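Local coordinates for SA0254 protein (Staphylococcus aureus subsp. aureus, PDB 2OOI) that is of unknown function but contains a UTRA domain, the probable small-molecule-sensing part of a GntR-type transcriptional regulator, at residues F105-K110 with C127-Q132; L119-G124 with F149-A154. All blocks are in the same frame, centred on the assembly; numbering follows the deposited sequence.

Contact 1 (F105-K110 with C127-Q132)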
ATOM      1  N   PHE B 105       5.007   1.332   6.575  1.00 53.29           N
ATOM      2  CA  PHE B 105       5.990   1.168   5.520  1.00 53.84           C
ATOM      3  C   PHE B 105       5.665  -0.117   4.790  1.00 54.36           C
ATOM      4  O   PHE B 105       5.422  -1.125   5.435  1.00 55.15           O
ATOM      5  CB  PHE B 105       7.403   1.098   6.108  1.00 54.39           C
ATOM      6  CG  PHE B 105       7.774   2.302   6.933  1.00 55.07           C
ATOM      7  CD1 PHE B 105       8.454   3.375   6.363  1.00 56.84           C
ATOM      8  CD2 PHE B 105       7.408   2.388   8.263  1.00 54.49           C
ATOM      9  CE1 PHE B 105       8.784   4.515   7.127  1.00 55.52           C
ATOM     10  CE2 PHE B 105       7.741   3.506   9.015  1.00 55.67           C
ATOM     11  CZ  PHE B 105       8.430   4.574   8.441  1.00 54.97           C
ATOM     12  N   PHE B 106       5.625  -0.114   3.454  1.00 54.32           N
ATOM     13  CA  PHE B 106       5.502  -1.404   2.778  1.00 53.29           C
ATOM     14  C   PHE B 106       6.277  -1.554   1.484  1.00 53.06           C
ATOM     15  O   PHE B 106       6.479  -0.600   0.740  1.00 53.46           O
ATOM     16  CB  PHE B 106       4.043  -1.799   2.636  1.00 53.16           C
ATOM     17  CG  PHE B 106       3.232  -0.908   1.725  1.00 53.63           C
ATOM     18  CD1 PHE B 106       3.209  -1.132   0.340  1.00 52.67           C
ATOM     19  CD2 PHE B 106       2.401   0.081   2.258  1.00 53.41           C
ATOM     20  CE1 PHE B 106       2.432  -0.348  -0.500  1.00 52.14           C
ATOM     21  CE2 PHE B 106       1.629   0.885   1.428  1.00 52.88           C
ATOM     22  CZ  PHE B 106       1.631   0.657   0.036  1.00 52.96           C
ATOM     23  N   ASN B 107       6.754  -2.766   1.237  1.00 52.21           N
ATOM     24  CA  ASN B 107       7.340  -3.077  -0.056  1.00 51.39           C
ATOM     25  C   ASN B 107       7.034  -4.499  -0.468  1.00 51.01           C
ATOM     26  O   ASN B 107       6.522  -5.273   0.319  1.00 52.10           O
ATOM     27  CB  ASN B 107       8.828  -2.823  -0.037  1.00 50.71           C
ATOM     28  CG  ASN B 107       9.532  -3.652   0.984  1.00 51.88           C
ATOM     29  OD1 ASN B 107       9.452  -4.910   0.981  1.00 53.75           O
ATOM     30  ND2 ASN B 107      10.223  -2.978   1.878  1.00 49.14           N
ATOM     31  N   VAL B 108       7.310  -4.834  -1.716  1.00 50.64           N
ATOM     32  CA  VAL B 108       6.981  -6.156  -2.244  1.00 50.05           C
ATOM     33  C   VAL B 108       8.283  -6.919  -2.252  1.00 49.88           C
ATOM     34  O   VAL B 108       9.319  -6.324  -2.503  1.00 48.94           O
ATOM     35  CB  VAL B 108       6.358  -6.040  -3.664  1.00 49.62           C
ATOM     36  CG1 VAL B 108       6.239  -7.402  -4.358  1.00 48.18           C
ATOM     37  CG2 VAL B 108       5.037  -5.358  -3.550  1.00 47.81           C
ATOM     38  N   ASP B 109       8.229  -8.218  -1.956  1.00 50.36           N
ATOM     39  CA  ASP B 109       9.430  -9.057  -1.861  1.00 50.44           C
ATOM     40  C   ASP B 109       9.062 -10.513  -2.184  1.00 50.71           C
ATOM     41  O   ASP B 109       7.889 -10.821  -2.470  1.00 51.35           O
ATOM     42  CB  ASP B 109      10.023  -8.961  -0.443  1.00 50.24           C
ATOM     43  CG  ASP B 109      11.516  -9.380  -0.356  1.00 51.40           C
ATOM     44  OD1 ASP B 109      12.139  -9.810  -1.357  1.00 51.36           O
ATOM     45  OD2 ASP B 109      12.094  -9.272   0.762  1.00 57.20           O
ATOM     46  N   LYS B 110      10.072 -11.387  -2.154  1.00 50.21           N
ATOM     47  CA  LYS B 110       9.901 -12.812  -2.274  1.00 49.90           C
ATOM     48  C   LYS B 110       9.744 -13.417  -0.896  1.00 49.86           C
ATOM     49  O   LYS B 110      10.198 -12.848   0.062  1.00 50.43           O
ATOM     50  CB  LYS B 110      11.126 -13.413  -2.918  1.00 49.62           C
ATOM     51  CG  LYS B 110      11.325 -12.981  -4.308  1.00 49.45           C
ATOM     52  CD  LYS B 110      12.325 -13.855  -5.043  1.00 49.36           C
ATOM     53  CE  LYS B 110      12.801 -13.145  -6.321  1.00 50.03           C
ATOM     54  NZ  LYS B 110      13.539 -14.056  -7.242  1.00 50.55           N
ATOM     55  N   CYS B 127       5.193 -11.645  -1.935  1.00 49.03           N
ATOM     56  CA  CYS B 127       4.441 -11.232  -0.735  1.00 48.97           C
ATOM     57  C   CYS B 127       4.472  -9.713  -0.617  1.00 48.71           C
ATOM     58  O   CYS B 127       5.159  -9.055  -1.394  1.00 49.00           O
ATOM     59  CB  CYS B 127       5.051 -11.858   0.523  1.00 48.59           C
ATOM     60  SG  CYS B 127       6.840 -11.505   0.715  1.00 48.88           S
ATOM     61  N   LEU B 128       3.714  -9.173   0.339  1.00 48.53           N
ATOM     62  CA  LEU B 128       3.859  -7.795   0.804  1.00 48.65           C
ATOM     63  C   LEU B 128       4.458  -7.853   2.191  1.00 48.82           C
ATOM     64  O   LEU B 128       3.917  -8.535   3.069  1.00 49.34           O
ATOM     65  CB  LEU B 128       2.496  -7.082   0.882  1.00 48.38           C
ATOM     66  CG  LEU B 128       2.520  -5.544   1.001  1.00 48.52           C
ATOM     67  CD1 LEU B 128       3.091  -4.944  -0.270  1.00 47.83           C
ATOM     68  CD2 LEU B 128       1.146  -4.944   1.264  1.00 47.97           C
ATOM     69  N   ARG B 129       5.575  -7.167   2.390  1.00 48.98           N
ATOM     70  CA  ARG B 129       6.169  -6.983   3.725  1.00 48.95           C
ATOM     71  C   ARG B 129       5.744  -5.587   4.176  1.00 49.54           C
ATOM     72  O   ARG B 129       6.070  -4.589   3.534  1.00 50.85           O
ATOM     73  CB  ARG B 129       7.696  -7.120   3.737  1.00 47.46           C
ATOM     74  CG  ARG B 129       8.262  -8.027   2.682  1.00 48.08           C
ATOM     75  CD  ARG B 129       9.644  -8.583   2.990  1.00 48.20           C
ATOM     76  NE  ARG B 129       9.429  -9.731   3.860  1.00 51.80           N
ATOM     77  CZ  ARG B 129       9.677 -11.014   3.584  1.00 50.67           C
ATOM     78  NH1 ARG B 129      10.257 -11.449   2.474  1.00 50.82           N
ATOM     79  NH2 ARG B 129       9.345 -11.890   4.483  1.00 50.60           N
ATOM     80  N   TYR B 130       5.001  -5.539   5.270  1.00 50.23           N
ATOM     81  CA  TYR B 130       4.321  -4.349   5.745  1.00 50.93           C
ATOM     82  C   TYR B 130       4.761  -4.131   7.190  1.00 51.48           C
ATOM     83  O   TYR B 130       4.856  -5.082   7.954  1.00 51.59           O
ATOM     84  CB  TYR B 130       2.842  -4.659   5.642  1.00 51.22           C
ATOM     85  CG  TYR B 130       1.823  -3.673   6.142  1.00 51.50           C
ATOM     86  CD1 TYR B 130       1.050  -2.924   5.249  1.00 50.18           C
ATOM     87  CD2 TYR B 130       1.541  -3.569   7.510  1.00 53.18           C
ATOM     88  CE1 TYR B 130       0.052  -2.064   5.703  1.00 50.44           C
ATOM     89  CE2 TYR B 130       0.535  -2.717   7.978  1.00 51.59           C
ATOM     90  CZ  TYR B 130      -0.198  -1.972   7.071  1.00 53.14           C
ATOM     91  OH  TYR B 130      -1.194  -1.136   7.551  1.00 55.34           O
ATOM     92  N   HIS B 131       5.115  -2.902   7.542  1.00 52.22           N
ATOM     93  CA  HIS B 131       5.576  -2.590   8.901  1.00 52.18           C
ATOM     94  C   HIS B 131       4.738  -1.471   9.437  1.00 52.26           C
ATOM     95  O   HIS B 131       4.489  -0.515   8.736  1.00 51.95           O
ATOM     96  CB  HIS B 131       7.052  -2.169   8.966  1.00 52.43           C
ATOM     97  CG  HIS B 131       7.533  -1.952  10.370  1.00 53.34           C
ATOM     98  ND1 HIS B 131       8.168  -2.937  11.099  1.00 55.60           N
ATOM     99  CD2 HIS B 131       7.387  -0.900  11.212  1.00 53.40           C
ATOM    100  CE1 HIS B 131       8.433  -2.485  12.311  1.00 54.28           C
ATOM    101  NE2 HIS B 131       7.960  -1.255  12.408  1.00 53.58           N
ATOM    102  N   GLN B 132       4.312  -1.578  10.685  1.00 52.65           N
ATOM    103  CA  GLN B 132       3.530  -0.507  11.263  1.00 53.13           C
ATOM    104  C   GLN B 132       4.028  -0.173  12.669  1.00 53.30           C
ATOM    105  O   GLN B 132       4.239  -1.072  13.465  1.00 53.94           O
ATOM    106  CB  GLN B 132       2.050  -0.888  11.261  1.00 52.85           C
ATOM    107  CG  GLN B 132       1.119   0.289  11.562  1.00 53.14           C
ATOM    108  CD  GLN B 132      -0.343   0.064  11.164  1.00 53.39           C
ATOM    109  OE1 GLN B 132      -1.193   0.921  11.424  1.00 53.84           O
ATOM    110  NE2 GLN B 132      -0.637  -1.074  10.531  1.00 53.36           N
TER
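R129 lays its side chain over D109, and this pair shares one face of an antiparallel strand pairing with F105, N107, C127 and H131. The strands run at 171° between their directions. Of all the residues here R129 has the largest area buried by the partner strand. R129 CD lies 3.5 Å from D109 CB, and beyond it the bend at chi3 (82°) turns NE. R129 NH1 reaches D109 OD2 at 3.3 Å in a weak, salt-bridged hydrogen bond. Carboxylate and guanidinium planes stand 77° apart, so the two groups do not form the flat, two-pronged pairing. K110 O also lies at the guanidinium edge, 2.8 Å from R129 NH1. The SG of C127 sits over one face of the same guanidinium, toward its rim. NH2 turns to E115 of the same chain, leaving R129 shared between two acidic residues.

At the other end F105 meets H131 mainly through the backbone: F105 N gives to H131 O at 2.9 Å, and H131 N gives back to F105 O at 2.8 Å. N107 with R129 and D109 with C127 are the further hydrogen-bonded pairs. On the reverse face L128 CD1 touches F106 CD1 at 3.9 Å and V108 CG2 at 3.8 Å.

H131 ND1 bonds D146 on strand 141-150, the neighbour of strand 126-136 away from strand 99-110. Strand 99-110 is outermost within the chain, but F105, F106 and N107 pair antiparallel with a strand of the second subunit, continuing the sheet across the interface.

Contact 2 (L119-G124 with F149-A154); sequences LQLSTG and FHYRHA
H150 carries CG anti to its backbone N (chi1 -173°), while L121 carries CG anti to its carbonyl carbon (chi1 -72°), and these first torsions aim the two side chains at each other, with L121 CG 3.5 Å from H150 CE1. The second torsion of L121 then places its branches. CD1 of L121 lies 3.4 Å from the centroid of the H150 ring and 15° off its normal, a CH-pi contact squarely over the face. L121 CD2 sits less centrally, 3.8 Å from H150 CE1. The opposite face of the same ring is taken by H153, whose ND1 is stationed over the ring centre. The imidazole of H150 is therefore sandwiched between a methyl group and a second imidazole.

Around its rim, H150 meets the chain at the end of helix 113-118. L119 O lies near the ring plane, 3.2 Å from H150 ND1. The chain turns away at Q120 by a Schellman motif, its positive phi redirecting the backbone before L121. L121 CD1 also approaches the edge of the Y151 ring, reaching Y151 CD2 at 3.9 Å. On one face of the Y151 ring rests R152 CG, and R152 NE bonds Y151 OH at 3.2 Å, tying these neighbours together at the turn that follows strand 141-150.

H153 ND1 also bonds V62 O on strand 61-71, which fixes the ring backing H150, and Y151 packs on K110 of the second subunit. The L121 methyl over the H150 face and at the Y151 edge suggests that dispersion matters here, alongside the L119 carbonyl near H150 ND1, whose dipole may polarise the ring.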
ATOM      1  N   LEU B 119       2.027 -19.822   4.939  1.00 52.28           N
ATOM      2  CA  LEU B 119       0.990 -19.224   4.115  1.00 51.96           C
ATOM      3  C   LEU B 119       0.545 -20.203   3.022  1.00 52.49           C
ATOM      4  O   LEU B 119      -0.270 -19.850   2.154  1.00 52.32           O
ATOM      5  CB  LEU B 119       1.500 -17.926   3.471  1.00 51.82           C
ATOM      6  CG  LEU B 119       1.871 -16.738   4.373  1.00 52.09           C
ATOM      7  CD1 LEU B 119       2.597 -15.649   3.588  1.00 52.29           C
ATOM      8  CD2 LEU B 119       0.652 -16.147   5.057  1.00 51.86           C
ATOM      9  N   GLN B 120       1.062 -21.433   3.053  1.00 52.59           N
ATOM     10  CA  GLN B 120       0.686 -22.431   2.047  1.00 52.71           C
ATOM     11  C   GLN B 120       0.902 -21.957   0.602  1.00 52.26           C
ATOM     12  O   GLN B 120      -0.026 -22.004  -0.239  1.00 51.55           O
ATOM     13  CB  GLN B 120      -0.761 -22.824   2.247  1.00 52.73           C
ATOM     14  CG  GLN B 120      -0.998 -23.514   3.556  1.00 54.30           C
ATOM     15  CD  GLN B 120      -2.416 -23.982   3.638  1.00 55.35           C
ATOM     16  OE1 GLN B 120      -2.744 -25.101   3.220  1.00 58.06           O
ATOM     17  NE2 GLN B 120      -3.299 -23.090   4.096  1.00 60.54           N
ATOM     18  N   LEU B 121       2.132 -21.489   0.358  1.00 51.58           N
ATOM     19  CA  LEU B 121       2.615 -21.027  -0.941  1.00 51.21           C
ATOM     20  C   LEU B 121       4.015 -21.619  -1.111  1.00 51.11           C
ATOM     21  O   LEU B 121       4.477 -22.351  -0.238  1.00 50.13           O
ATOM     22  CB  LEU B 121       2.656 -19.490  -0.968  1.00 50.49           C
ATOM     23  CG  LEU B 121       1.264 -18.813  -1.041  1.00 50.73           C
ATOM     24  CD1 LEU B 121       1.251 -17.290  -0.742  1.00 45.51           C
ATOM     25  CD2 LEU B 121       0.612 -19.112  -2.405  1.00 47.94           C
ATOM     26  N   SER B 122       4.710 -21.272  -2.199  1.00 51.35           N
ATOM     27  CA  SER B 122       6.078 -21.789  -2.441  1.00 51.07           C
ATOM     28  C   SER B 122       7.168 -20.767  -2.111  1.00 50.83           C
ATOM     29  O   SER B 122       6.995 -19.571  -2.401  1.00 50.39           O
ATOM     30  CB  SER B 122       6.232 -22.175  -3.906  1.00 50.66           C
ATOM     31  OG  SER B 122       5.113 -22.913  -4.344  1.00 51.85           O
ATOM     32  N   THR B 123       8.298 -21.247  -1.573  1.00 50.21           N
ATOM     33  CA  THR B 123       9.501 -20.420  -1.423  1.00 50.52           C
ATOM     34  C   THR B 123       9.720 -19.531  -2.646  1.00 50.10           C
ATOM     35  O   THR B 123       9.737 -20.021  -3.782  1.00 49.40           O
ATOM     36  CB  THR B 123      10.794 -21.264  -1.234  1.00 50.65           C
ATOM     37  OG1 THR B 123      10.671 -22.083  -0.064  1.00 54.17           O
ATOM     38  CG2 THR B 123      12.039 -20.360  -1.066  1.00 49.44           C
ATOM     39  N   GLY B 124       9.877 -18.232  -2.409  1.00 49.76           N
ATOM     40  CA  GLY B 124      10.195 -17.305  -3.490  1.00 50.20           C
ATOM     41  C   GLY B 124       9.002 -16.655  -4.165  1.00 50.07           C
ATOM     42  O   GLY B 124       9.155 -15.693  -4.897  1.00 49.99           O
ATOM     43  N   PHE B 149       2.151 -10.617   4.058  1.00 49.35           N
ATOM     44  CA  PHE B 149       0.853 -10.935   3.482  1.00 49.16           C
ATOM     45  C   PHE B 149       0.913 -12.018   2.411  1.00 49.18           C
ATOM     46  O   PHE B 149       1.852 -12.104   1.614  1.00 48.31           O
ATOM     47  CB  PHE B 149       0.235  -9.688   2.860  1.00 49.41           C
ATOM     48  CG  PHE B 149      -0.300  -8.695   3.862  1.00 49.43           C
ATOM     49  CD1 PHE B 149       0.452  -7.613   4.256  1.00 49.66           C
ATOM     50  CD2 PHE B 149      -1.574  -8.847   4.395  1.00 50.55           C
ATOM     51  CE1 PHE B 149      -0.050  -6.698   5.180  1.00 50.03           C
ATOM     52  CE2 PHE B 149      -2.075  -7.941   5.305  1.00 49.84           C
ATOM     53  CZ  PHE B 149      -1.313  -6.859   5.691  1.00 49.88           C
ATOM     54  N   HIS B 150      -0.121 -12.852   2.422  1.00 49.93           N
ATOM     55  CA  HIS B 150      -0.406 -13.794   1.339  1.00 50.10           C
ATOM     56  C   HIS B 150      -0.766 -12.994   0.091  1.00 50.13           C
ATOM     57  O   HIS B 150      -1.696 -12.206   0.125  1.00 50.34           O
ATOM     58  CB  HIS B 150      -1.589 -14.675   1.757  1.00 49.85           C
ATOM     59  CG  HIS B 150      -1.865 -15.792   0.809  1.00 50.06           C
ATOM     60  ND1 HIS B 150      -1.630 -17.113   1.129  1.00 50.24           N
ATOM     61  CD2 HIS B 150      -2.325 -15.784  -0.465  1.00 48.55           C
ATOM     62  CE1 HIS B 150      -1.951 -17.871   0.093  1.00 50.44           C
ATOM     63  NE2 HIS B 150      -2.367 -17.086  -0.890  1.00 49.76           N
ATOM     64  N   TYR B 151      -0.055 -13.186  -1.011  1.00 50.55           N
ATOM     65  CA  TYR B 151      -0.215 -12.274  -2.133  1.00 51.43           C
ATOM     66  C   TYR B 151      -1.526 -12.380  -2.906  1.00 52.29           C
ATOM     67  O   TYR B 151      -1.930 -11.403  -3.539  1.00 52.45           O
ATOM     68  CB  TYR B 151       0.970 -12.337  -3.078  1.00 50.91           C
ATOM     69  CG  TYR B 151       0.922 -13.432  -4.089  1.00 50.87           C
ATOM     70  CD1 TYR B 151       0.582 -13.163  -5.401  1.00 50.55           C
ATOM     71  CD2 TYR B 151       1.242 -14.742  -3.746  1.00 49.71           C
ATOM     72  CE1 TYR B 151       0.535 -14.167  -6.333  1.00 50.35           C
ATOM     73  CE2 TYR B 151       1.215 -15.738  -4.673  1.00 50.12           C
ATOM     74  CZ  TYR B 151       0.856 -15.445  -5.966  1.00 50.09           C
ATOM     75  OH  TYR B 151       0.820 -16.428  -6.912  1.00 51.05           O
ATOM     76  N   ARG B 152      -2.164 -13.546  -2.884  1.00 53.42           N
ATOM     77  CA  ARG B 152      -3.467 -13.736  -3.538  1.00 55.02           C
ATOM     78  C   ARG B 152      -4.628 -13.298  -2.652  1.00 55.40           C
ATOM     79  O   ARG B 152      -5.570 -12.685  -3.130  1.00 55.38           O
ATOM     80  CB  ARG B 152      -3.689 -15.193  -3.956  1.00 54.87           C
ATOM     81  CG  ARG B 152      -2.781 -15.689  -5.070  1.00 56.58           C
ATOM     82  CD  ARG B 152      -3.040 -17.190  -5.439  1.00 58.64           C
ATOM     83  NE  ARG B 152      -2.117 -17.611  -6.502  1.00 62.54           N
ATOM     84  CZ  ARG B 152      -1.994 -18.848  -7.028  1.00 64.27           C
ATOM     85  NH1 ARG B 152      -2.801 -19.872  -6.677  1.00 64.18           N
ATOM     86  NH2 ARG B 152      -1.059 -19.061  -7.963  1.00 64.37           N
ATOM     87  N   HIS B 153      -4.550 -13.588  -1.366  1.00 56.15           N
ATOM     88  CA  HIS B 153      -5.673 -13.395  -0.485  1.00 57.06           C
ATOM     89  C   HIS B 153      -5.765 -11.956  -0.001  1.00 58.14           C
ATOM     90  O   HIS B 153      -6.810 -11.571   0.501  1.00 59.21           O
ATOM     91  CB  HIS B 153      -5.582 -14.324   0.730  1.00 56.87           C
ATOM     92  CG  HIS B 153      -5.757 -15.780   0.411  1.00 56.73           C
ATOM     93  ND1 HIS B 153      -5.486 -16.781   1.318  1.00 56.33           N
ATOM     94  CD2 HIS B 153      -6.117 -16.404  -0.737  1.00 55.69           C
ATOM     95  CE1 HIS B 153      -5.695 -17.957   0.752  1.00 54.56           C
ATOM     96  NE2 HIS B 153      -6.078 -17.756  -0.495  1.00 55.11           N
ATOM     97  N   ALA B 154      -4.696 -11.167  -0.137  1.00 59.03           N
ATOM     98  CA  ALA B 154      -4.661  -9.784   0.376  1.00 59.64           C
ATOM     99  C   ALA B 154      -4.778  -8.794  -0.775  1.00 60.61           C
ATOM    100  O   ALA B 154      -3.962  -8.799  -1.698  1.00 60.79           O
ATOM    101  CB  ALA B 154      -3.373  -9.521   1.157  1.00 59.34           C
TER

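In the fold
From the N terminus the order is 105-110, 119-124, 127-132, 149-154, so the two contacts cross instead of nesting. Contact 1 closes the 16-residue connection holding helix 113-118 and the loop behind it. Contact 2 starts inside that connection and closes over 24 residues, nearly all strand, including the turn between strands 126-136 and 141-150. Those strands are sheet neighbours, and the contacts meet there: L128 O lies 2.9 Å from F149 N, a probable hydrogen bond. Contact 1 thus joins the strand that is outermost within this chain to strand 126-136, whereas contact 2 fastens the exit of the helix to the end of strand 141-150. Their centres are about 12 Å apart.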